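Local coordinates for protein guanylate kinase (Stenotrophomonas maltophilia, PDB 6WCT) that probably transfers a phosphate from ATP to GMP, yielding GDP and ADP and so recycling GMP in the cell, at residues L24-A29 against Q125-L130; S37-T42 against D114-I119; V135-L140 against C196-A201. All blocks are in the same frame, centred on the assembly; numbering follows the deposited sequence.

Interaction 1 (L24-A29 against Q125-L130); sequences LYIVAA and QQVRQL
Val127 of helix 121-130 meets two side chains of strand 24-28, Leu24 and Ile26, in a buried, wholly apolar contact. The nearest alpha carbons, those of Ile26 and Val127, stand 8.9 Å apart, so the side chains alone close the distance. At the base of the valine, CB rests 3.8 Å from Ile26 CD1. One bond farther out, CG1 lies trans to the backbone N (chi1 174°), which carries it over both strand residues: it is 3.9 Å from Ile26 CD1 and 3.5 Å from Leu24 CD2. The last pair is tighter than ordinary van der Waals contact, evidence of close packing here. Ile26 meets the valine tip to tip, its CG1-CD1 arm fully extended (chi2 -177°), whereas Leu24 passes it at a slant with one methyl branch.

Leu24 and Ile26 project from one face of the central parallel sheet, and Tyr25 and Val27 from the other. Helix 121-130 packs on the first face. Strand 24-28 itself is hydrogen-bonded between strands 114-117 and 135-140, and Val127 also touches Phe88 and Glu89, placing the helix between the central sheet and strand 87-93, which carries the GMP-binding Glu89.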
loop_
_atom_site.group_PDB
_atom_site.type_symbol
_atom_site.label_atom_id
_atom_site.label_comp_id
_atom_site.label_asym_id
_atom_site.label_seq_id
_atom_site.Cartn_x
_atom_site.Cartn_y
_atom_site.Cartn_z
ATOM N N LEU A 24 -10.985 7.618 -3.285
ATOM C CA LEU A 24 -12.076 6.830 -2.739
ATOM C C LEU A 24 -11.521 5.550 -2.136
ATOM O O LEU A 24 -10.760 4.828 -2.790
ATOM C CB LEU A 24 -13.104 6.517 -3.824
ATOM C CG LEU A 24 -14.441 5.920 -3.392
ATOM C CD1 LEU A 24 -15.090 6.789 -2.293
ATOM C CD2 LEU A 24 -15.364 5.824 -4.603
ATOM N N TYR A 25 -11.858 5.308 -0.883
ATOM C CA TYR A 25 -11.417 4.146 -0.119
ATOM C C TYR A 25 -12.615 3.279 0.214
ATOM O O TYR A 25 -13.695 3.799 0.508
ATOM C CB TYR A 25 -10.725 4.575 1.178
ATOM C CG TYR A 25 -9.479 5.388 0.944
ATOM C CD1 TYR A 25 -8.255 4.768 0.730
ATOM C CD2 TYR A 25 -9.535 6.771 0.871
ATOM C CE1 TYR A 25 -7.111 5.504 0.511
ATOM C CE2 TYR A 25 -8.392 7.517 0.637
ATOM C CZ TYR A 25 -7.184 6.875 0.462
ATOM O OH TYR A 25 -6.038 7.601 0.215
ATOM N N ILE A 26 -12.438 1.958 0.130
ATOM C CA ILE A 26 -13.450 1.014 0.589
ATOM C C ILE A 26 -12.814 0.111 1.629
ATOM O O ILE A 26 -11.751 -0.467 1.379
ATOM C CB ILE A 26 -14.037 0.165 -0.554
ATOM C CG1 ILE A 26 -14.679 1.047 -1.614
ATOM C CG2 ILE A 26 -15.084 -0.806 -0.003
ATOM C CD1 ILE A 26 -15.333 0.249 -2.729
ATOM N N VAL A 27 -13.460 -0.011 2.785
ATOM C CA VAL A 27 -13.062 -0.977 3.806
ATOM C C VAL A 27 -14.267 -1.886 4.035
ATOM O O VAL A 27 -15.327 -1.425 4.480
ATOM C CB VAL A 27 -12.624 -0.318 5.125
ATOM C CG1 VAL A 27 -12.247 -1.398 6.126
ATOM C CG2 VAL A 27 -11.492 0.656 4.910
ATOM N N ALA A 28 -14.106 -3.172 3.727
ATOM C CA ALA A 28 -15.173 -4.140 3.877
ATOM C C ALA A 28 -14.794 -5.176 4.922
ATOM O O ALA A 28 -13.619 -5.492 5.115
ATOM C CB ALA A 28 -15.456 -4.853 2.580
ATOM N N ALA A 29 -15.807 -5.739 5.538
ATOM C CA ALA A 29 -15.652 -6.741 6.580
ATOM C C ALA A 29 -17.037 -7.232 6.951
ATOM O O ALA A 29 -17.985 -6.435 6.946
ATOM C CB ALA A 29 -14.964 -6.153 7.813
ATOM N N GLN A 125 -18.139 -3.771 -5.833
ATOM C CA GLN A 125 -18.067 -4.039 -7.265
ATOM C C GLN A 125 -18.688 -2.910 -8.071
ATOM O O GLN A 125 -18.151 -2.517 -9.113
ATOM C CB GLN A 125 -18.753 -5.358 -7.592
ATOM C CG GLN A 125 -17.973 -6.552 -7.108
ATOM C CD GLN A 125 -18.479 -7.829 -7.723
ATOM O OE1 GLN A 125 -19.496 -7.838 -8.434
ATOM N NE2 GLN A 125 -17.772 -8.923 -7.462
ATOM N N GLN A 126 -19.845 -2.400 -7.633
ATOM C CA GLN A 126 -20.433 -1.259 -8.339
ATOM C C GLN A 126 -19.506 -0.057 -8.282
ATOM O O GLN A 126 -19.364 0.672 -9.266
ATOM C CB GLN A 126 -21.810 -0.895 -7.782
ATOM C CG GLN A 126 -22.839 -2.004 -7.866
ATOM C CD GLN A 126 -24.105 -1.680 -7.089
ATOM O OE1 GLN A 126 -24.557 -0.530 -7.066
ATOM N NE2 GLN A 126 -24.697 -2.699 -6.466
ATOM N N VAL A 127 -18.861 0.170 -7.136
ATOM C CA VAL A 127 -17.988 1.332 -7.018
ATOM C C VAL A 127 -16.768 1.175 -7.911
ATOM O O VAL A 127 -16.347 2.133 -8.571
ATOM C CB VAL A 127 -17.577 1.575 -5.549
ATOM C CG1 VAL A 127 -16.558 2.691 -5.481
ATOM C CG2 VAL A 127 -18.787 1.938 -4.696
ATOM N N ARG A 128 -16.197 -0.040 -7.973
ATOM C CA ARG A 128 -15.002 -0.258 -8.787
ATOM C C ARG A 128 -15.254 0.093 -10.248
ATOM O O ARG A 128 -14.369 0.632 -10.922
ATOM C CB ARG A 128 -14.521 -1.708 -8.667
ATOM C CG ARG A 128 -13.587 -1.967 -7.482
ATOM C CD ARG A 128 -13.081 -3.420 -7.394
ATOM N NE ARG A 128 -12.772 -3.770 -5.995
ATOM C CZ ARG A 128 -13.560 -4.497 -5.208
ATOM N NH1 ARG A 128 -13.220 -4.741 -3.938
ATOM N NH2 ARG A 128 -14.707 -4.968 -5.678
ATOM N N GLN A 129 -16.453 -0.211 -10.759
ATOM C CA GLN A 129 -16.772 0.112 -12.151
ATOM C C GLN A 129 -17.032 1.598 -12.336
ATOM O O GLN A 129 -16.886 2.106 -13.452
ATOM C CB GLN A 129 -17.978 -0.699 -12.629
ATOM N N LEU A 130 -17.428 2.295 -11.265
ATOM C CA LEU A 130 -17.697 3.725 -11.342
ATOM C C LEU A 130 -16.394 4.507 -11.176
ATOM O O LEU A 130 -16.130 5.453 -11.921
ATOM C CB LEU A 130 -18.719 4.118 -10.267
ATOM C CG LEU A 130 -20.177 3.671 -10.437
ATOM C CD1 LEU A 130 -20.962 3.946 -9.166
ATOM C CD2 LEU A 130 -20.859 4.329 -11.622
#

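Interaction 2 (S37-T42 against D114-I119); sequences SIVNAT and DVLLEI. With 5GP (guanosine-5'-monophosphate), chain E.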
loop_
_atom_site.group_PDB
_atom_site.type_symbol
_atom_site.label_atom_id
_atom_site.label_comp_id
_atom_site.label_asym_id
_atom_site.label_seq_id
_atom_site.Cartn_x
_atom_site.Cartn_y
_atom_site.Cartn_z
ATOM N N SER A 37 -14.646 0.025 14.405
ATOM C CA SER A 37 -13.725 0.532 15.420
ATOM C C SER A 37 -12.355 0.806 14.812
ATOM O O SER A 37 -11.693 1.793 15.164
ATOM C CB SER A 37 -13.604 -0.463 16.571
ATOM O OG SER A 37 -14.711 -0.354 17.439
ATOM N N ILE A 38 -11.921 -0.040 13.875
ATOM C CA ILE A 38 -10.641 0.195 13.227
ATOM C C ILE A 38 -10.700 1.457 12.366
ATOM O O ILE A 38 -9.776 2.280 12.386
ATOM C CB ILE A 38 -10.229 -1.049 12.420
ATOM C CG1 ILE A 38 -10.025 -2.230 13.360
ATOM C CG2 ILE A 38 -8.947 -0.795 11.668
ATOM C CD1 ILE A 38 -9.875 -3.544 12.618
ATOM N N VAL A 39 -11.781 1.626 11.596
ATOM C CA VAL A 39 -11.920 2.796 10.719
ATOM C C VAL A 39 -12.004 4.089 11.532
ATOM O O VAL A 39 -11.335 5.086 11.223
ATOM C CB VAL A 39 -13.153 2.627 9.809
ATOM C CG1 VAL A 39 -13.626 3.973 9.264
ATOM C CG2 VAL A 39 -12.850 1.679 8.675
ATOM N N ASN A 40 -12.830 4.095 12.583
ATOM C CA ASN A 40 -12.962 5.300 13.400
ATOM C C ASN A 40 -11.634 5.693 14.031
ATOM O O ASN A 40 -11.291 6.883 14.085
ATOM C CB ASN A 40 -14.011 5.095 14.494
ATOM C CG ASN A 40 -15.411 4.916 13.938
ATOM O OD1 ASN A 40 -15.694 5.284 12.794
ATOM N ND2 ASN A 40 -16.304 4.375 14.757
ATOM N N ALA A 41 -10.870 4.715 14.531
ATOM C CA ALA A 41 -9.562 5.053 15.093
ATOM C C ALA A 41 -8.596 5.504 14.011
ATOM O O ALA A 41 -7.744 6.365 14.252
ATOM C CB ALA A 41 -8.972 3.868 15.859
ATOM N N THR A 42 -8.709 4.934 12.817
ATOM C CA THR A 42 -7.828 5.319 11.719
ATOM C C THR A 42 -8.116 6.739 11.238
ATOM O O THR A 42 -7.187 7.520 11.001
ATOM C CB THR A 42 -8.001 4.330 10.572
ATOM O OG1 THR A 42 -7.671 3.019 11.045
ATOM C CG2 THR A 42 -7.079 4.694 9.418
ATOM N N ASP A 114 -11.196 13.270 0.194
ATOM C CA ASP A 114 -11.136 11.815 0.257
ATOM C C ASP A 114 -12.322 11.275 1.045
ATOM O O ASP A 114 -12.757 11.872 2.038
ATOM C CB ASP A 114 -9.828 11.326 0.891
ATOM C CG ASP A 114 -8.599 11.652 0.054
ATOM O OD1 ASP A 114 -8.751 12.149 -1.083
ATOM O OD2 ASP A 114 -7.478 11.358 0.517
ATOM N N VAL A 115 -12.829 10.122 0.607
ATOM C CA VAL A 115 -14.028 9.514 1.166
ATOM C C VAL A 115 -13.777 8.031 1.365
ATOM O O VAL A 115 -13.189 7.365 0.503
ATOM C CB VAL A 115 -15.267 9.737 0.270
ATOM C CG1 VAL A 115 -16.494 9.072 0.894
ATOM C CG2 VAL A 115 -15.522 11.205 0.085
ATOM N N LEU A 116 -14.201 7.528 2.513
ATOM C CA LEU A 116 -14.119 6.118 2.857
ATOM C C LEU A 116 -15.532 5.547 2.951
ATOM O O LEU A 116 -16.387 6.129 3.621
ATOM C CB LEU A 116 -13.356 5.940 4.166
ATOM C CG LEU A 116 -13.051 4.532 4.660
ATOM C CD1 LEU A 116 -11.960 4.591 5.681
ATOM C CD2 LEU A 116 -14.294 3.884 5.287
ATOM N N LEU A 117 -15.783 4.443 2.245
ATOM C CA LEU A 117 -17.062 3.734 2.271
ATOM C C LEU A 117 -16.901 2.400 2.993
ATOM O O LEU A 117 -15.966 1.652 2.697
ATOM C CB LEU A 117 -17.579 3.478 0.850
ATOM C CG LEU A 117 -17.664 4.661 -0.118
ATOM C CD1 LEU A 117 -18.163 4.241 -1.509
ATOM C CD2 LEU A 117 -18.526 5.817 0.465
ATOM N N GLU A 118 -17.850 2.067 3.878
ATOM C CA GLU A 118 -17.887 0.773 4.561
ATOM C C GLU A 118 -19.046 0.005 3.946
ATOM O O GLU A 118 -20.195 0.155 4.366
ATOM C CB GLU A 118 -18.064 0.935 6.067
ATOM C CG GLU A 118 -16.940 1.708 6.692
ATOM C CD GLU A 118 -17.062 1.840 8.218
ATOM O OE1 GLU A 118 -16.598 2.855 8.748
ATOM O OE2 GLU A 118 -17.640 0.955 8.876
ATOM N N ILE A 119 -18.754 -0.799 2.916
ATOM C CA ILE A 119 -19.813 -1.428 2.133
ATOM C C ILE A 119 -19.456 -2.868 1.800
ATOM O O ILE A 119 -18.299 -3.276 1.875
ATOM C CB ILE A 119 -20.084 -0.632 0.845
ATOM C CG1 ILE A 119 -18.843 -0.675 -0.039
ATOM C CG2 ILE A 119 -20.496 0.843 1.207
ATOM C CD1 ILE A 119 -18.979 0.134 -1.339
HETATM P P 5GP E . -24.915 -4.613 8.984
HETATM O O1P 5GP E . -24.734 -3.245 9.593
HETATM O O2P 5GP E . -24.609 -5.785 9.916
HETATM O O3P 5GP E . -26.258 -4.838 8.334
HETATM O "O5'" 5GP E . -23.921 -4.718 7.767
HETATM C "C5'" 5GP E . -24.113 -5.694 6.764
HETATM C "C4'" 5GP E . -23.189 -5.436 5.612
HETATM O "O4'" 5GP E . -23.712 -4.333 4.827
HETATM C "C3'" 5GP E . -21.763 -5.025 6.024
HETATM O "O3'" 5GP E . -20.808 -5.686 5.204
HETATM C "C2'" 5GP E . -21.720 -3.542 5.686
HETATM O "O2'" 5GP E . -20.438 -3.040 5.381
HETATM C "C1'" 5GP E . -22.644 -3.495 4.484
HETATM N N9 5GP E . -23.142 -2.164 4.179
HETATM C C8 5GP E . -23.244 -1.114 5.054
HETATM N N7 5GP E . -23.529 0.018 4.468
HETATM C C5 5GP E . -23.637 -0.310 3.126
HETATM C C6 5GP E . -23.876 0.499 2.000
HETATM O O6 5GP E . -24.047 1.716 1.999
HETATM N N1 5GP E . -23.855 -0.223 0.820
HETATM C C2 5GP E . -23.625 -1.574 0.729
HETATM N N2 5GP E . -23.612 -2.112 -0.498
HETATM N N3 5GP E . -23.401 -2.347 1.787
HETATM C C4 5GP E . -23.414 -1.657 2.940
HETATM O O HOH W 1 -17.183 3.203 11.249
#
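At the edge of the nucleotide site, the helix that follows the probable P-loop (Walker A) packs through Val39 on Glu118 and Leu116, where strand 114-117 runs into the GMP pocket. Val39 presents CG1, swung away from its backbone N (chi1 160°), to both partners. The leucine meets it tip to tip with both methyls, CD1 being 4.0 Å from Val39 CG1. Glu118 comes from the opposite direction on an extended chain, and its OE1 lies 3.2 Å from Val39 CG1, a carboxylate oxygen against a methyl group.

At the polar end, a water lies within hydrogen-bonding distance of both segments, 2.6 Å from Glu118 OE1 and 3.0 Å from Asn40 OD1. It can bridge them, though its protons are shared among several acceptors. On the far side of Glu118, the backbone O takes a weak hydrogen bond of 3.4 Å from the ribose O2' of the bound GMP. Next along, Ile119 lies over the guanine face, with its CG2 3.5 Å from C6 of the nucleotide. Within the helix, Thr42 OG1 bonds to Ile38 O at 2.6 Å, standing above the carbonyl plane, while Thr42 N reaches the same oxygen from the other face.

The chemistry is thus divided. Val39 and Leu116 form an apolar backing, and Val39 lines one side of a carboxylate whose OE1 the water can serve, if OE1 and Asn40 OD1, both acceptors, share it. The Glu118 side chain lies near the ADP-binding Lys35 and Ser36, while its backbone faces GMP, and the carboxylate would probably feel the charge of Lys35.

Interaction 3 (V135-L140 against C196-A201); sequences VTVFIL and CAIFTA
Ile198 reaches from helix 188-203 onto two valines, Val135 and Val137, of strand 135-140 in the P-loop kinase fold, a five-stranded parallel sheet of order 2-3-1-4-5 with helices on both faces. The alpha carbons of Val137 and Ile198 are 8.6 Å apart, and the close approaches in this buried contact are all between methyl groups.

The conformation of Ile198 explains how one residue serves two. Its CG1 sits beside the backbone N and away from the carbonyl carbon (chi1 -68°), and the arm beyond is extended (chi2 174°), which makes CG2 and CD1 two prongs that both face the strand. Val137 meets this fork tip to tip: its CG2 is 3.9 Å from Ile198 CG2, and its CG1 is 4.1 Å from Ile198 CD1. The second pair of methyls thus extends the contact along the isoleucine arm. Val135 approaches on a slant and uses a single branch, CG1, which lies 4.1 Å from Ile198 CG2. The two valines share a rotamer, yet they use CG1 differently, Val135 on the short branch of the isoleucine and Val137 on its long one.

Beyond these segments, Ile198 also touches Tyr181 and Ile183 of strand 181-184, extending the seam to the neighbouring strand. It touches Leu204 of the second subunit as well, while Ala197, Thr200 and Ala201 pack on that subunit, so the same helix joins the sheet to the dimer interface.

Beside Ile198, the ring of Phe199 ends nearer the strand than its first bond suggests. It also meets the ring of Tyr25, the planes at about 55°, with Phe199 CE1 lying 3.5 Å from Tyr25 CD1.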
loop_
_atom_site.group_PDB
_atom_site.type_symbol
_atom_site.label_atom_id
_atom_site.label_comp_id
_atom_site.label_asym_id
_atom_site.label_seq_id
_atom_site.Cartn_x
_atom_site.Cartn_y
_atom_site.Cartn_z
ATOM N N VAL A 135 -9.241 2.437 -3.683
ATOM C CA VAL A 135 -8.374 1.608 -2.854
ATOM C C VAL A 135 -9.281 0.779 -1.951
ATOM O O VAL A 135 -10.010 1.336 -1.128
ATOM C CB VAL A 135 -7.403 2.467 -2.028
ATOM C CG1 VAL A 135 -6.595 1.591 -1.034
ATOM C CG2 VAL A 135 -6.468 3.219 -2.941
ATOM N N THR A 136 -9.226 -0.552 -2.074
ATOM C CA THR A 136 -10.179 -1.420 -1.377
ATOM C C THR A 136 -9.451 -2.356 -0.412
ATOM O O THR A 136 -8.430 -2.945 -0.770
ATOM C CB THR A 136 -11.029 -2.218 -2.373
ATOM O OG1 THR A 136 -10.192 -3.124 -3.081
ATOM C CG2 THR A 136 -11.718 -1.273 -3.420
ATOM N N VAL A 137 -9.977 -2.471 0.809
ATOM C CA VAL A 137 -9.368 -3.233 1.896
ATOM C C VAL A 137 -10.405 -4.176 2.497
ATOM O O VAL A 137 -11.535 -3.764 2.772
ATOM C CB VAL A 137 -8.825 -2.307 3.005
ATOM C CG1 VAL A 137 -8.121 -3.139 4.107
ATOM C CG2 VAL A 137 -7.925 -1.191 2.424
ATOM N N PHE A 138 -10.017 -5.424 2.763
ATOM C CA PHE A 138 -10.910 -6.348 3.449
ATOM C C PHE A 138 -10.331 -6.699 4.811
ATOM O O PHE A 138 -9.134 -6.974 4.937
ATOM C CB PHE A 138 -11.153 -7.647 2.661
ATOM C CG PHE A 138 -12.455 -8.325 3.032
ATOM C CD1 PHE A 138 -12.531 -9.167 4.121
ATOM C CD2 PHE A 138 -13.608 -8.085 2.300
ATOM C CE1 PHE A 138 -13.732 -9.763 4.469
ATOM C CE2 PHE A 138 -14.808 -8.680 2.640
ATOM C CZ PHE A 138 -14.871 -9.518 3.728
ATOM N N ILE A 139 -11.181 -6.686 5.832
ATOM C CA ILE A 139 -10.745 -6.985 7.196
ATOM C C ILE A 139 -11.381 -8.301 7.599
ATOM O O ILE A 139 -12.607 -8.461 7.524
ATOM C CB ILE A 139 -11.077 -5.845 8.172
ATOM C CG1 ILE A 139 -10.343 -4.567 7.717
ATOM C CG2 ILE A 139 -10.698 -6.225 9.592
ATOM C CD1 ILE A 139 -10.467 -3.376 8.643
ATOM N N LEU A 140 -10.539 -9.252 7.982
ATOM C CA LEU A 140 -10.943 -10.575 8.397
ATOM C C LEU A 140 -10.851 -10.686 9.908
ATOM O O LEU A 140 -9.959 -10.085 10.519
ATOM C CB LEU A 140 -10.061 -11.662 7.767
ATOM C CG LEU A 140 -10.145 -11.871 6.245
ATOM C CD1 LEU A 140 -9.205 -12.997 5.808
ATOM C CD2 LEU A 140 -11.575 -12.166 5.821
ATOM N N CYS A 196 -3.726 2.494 8.597
ATOM C CA CYS A 196 -3.075 3.784 8.375
ATOM C C CYS A 196 -1.946 3.672 7.350
ATOM O O CYS A 196 -1.788 4.555 6.502
ATOM C CB CYS A 196 -2.550 4.363 9.691
ATOM S SG CYS A 196 -3.835 4.905 10.851
ATOM N N ALA A 197 -1.139 2.608 7.415
ATOM C CA ALA A 197 -0.075 2.445 6.423
ATOM C C ALA A 197 -0.642 2.344 5.012
ATOM O O ALA A 197 -0.079 2.912 4.072
ATOM C CB ALA A 197 0.781 1.224 6.740
ATOM N N ILE A 198 -1.761 1.633 4.847
ATOM C CA ILE A 198 -2.389 1.506 3.530
ATOM C C ILE A 198 -2.844 2.870 3.022
ATOM O O ILE A 198 -2.625 3.218 1.859
ATOM C CB ILE A 198 -3.563 0.515 3.586
ATOM C CG1 ILE A 198 -3.062 -0.913 3.843
ATOM C CG2 ILE A 198 -4.441 0.619 2.301
ATOM C CD1 ILE A 198 -4.215 -1.941 4.057
ATOM N N PHE A 199 -3.484 3.672 3.890
ATOM C CA PHE A 199 -3.927 4.998 3.453
ATOM C C PHE A 199 -2.742 5.900 3.121
ATOM O O PHE A 199 -2.750 6.600 2.097
ATOM C CB PHE A 199 -4.827 5.634 4.503
ATOM C CG PHE A 199 -6.153 4.940 4.660
ATOM C CD1 PHE A 199 -6.571 3.989 3.736
ATOM C CD2 PHE A 199 -6.976 5.235 5.719
ATOM C CE1 PHE A 199 -7.801 3.346 3.881
ATOM C CE2 PHE A 199 -8.208 4.605 5.865
ATOM C CZ PHE A 199 -8.618 3.661 4.955
ATOM N N THR A 200 -1.709 5.885 3.963
ATOM C CA THR A 200 -0.516 6.671 3.689
ATOM C C THR A 200 0.121 6.261 2.364
ATOM O O THR A 200 0.462 7.114 1.534
ATOM C CB THR A 200 0.480 6.510 4.837
ATOM O OG1 THR A 200 -0.083 7.052 6.046
ATOM C CG2 THR A 200 1.823 7.176 4.501
ATOM N N ALA A 201 0.293 4.954 2.148
ATOM C CA ALA A 201 0.945 4.496 0.927
ATOM C C ALA A 201 0.173 4.912 -0.312
ATOM O O ALA A 201 0.777 5.205 -1.351
ATOM C CB ALA A 201 1.102 2.979 0.945
#

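From the N terminus, strand 24-28 opens the loop that interaction 1 closes at helix 121-130. Inside that span, strand 114-117 returns to helix 35-45, which follows the P-loop, so interaction 2 closes a shorter loop within the longer one. Interaction 3 follows in series: strand 135-140 starts after helix 121-130 ends and is met by helix 188-203, and no loop crosses another. The three strands are adjacent in one parallel sheet, with 24-28 in the middle, its backbone bonded to both neighbours. Interaction 1 fastens a helix to one face, while interactions 2 and 3 fasten helices to the other, where Thr42 touches Cys196.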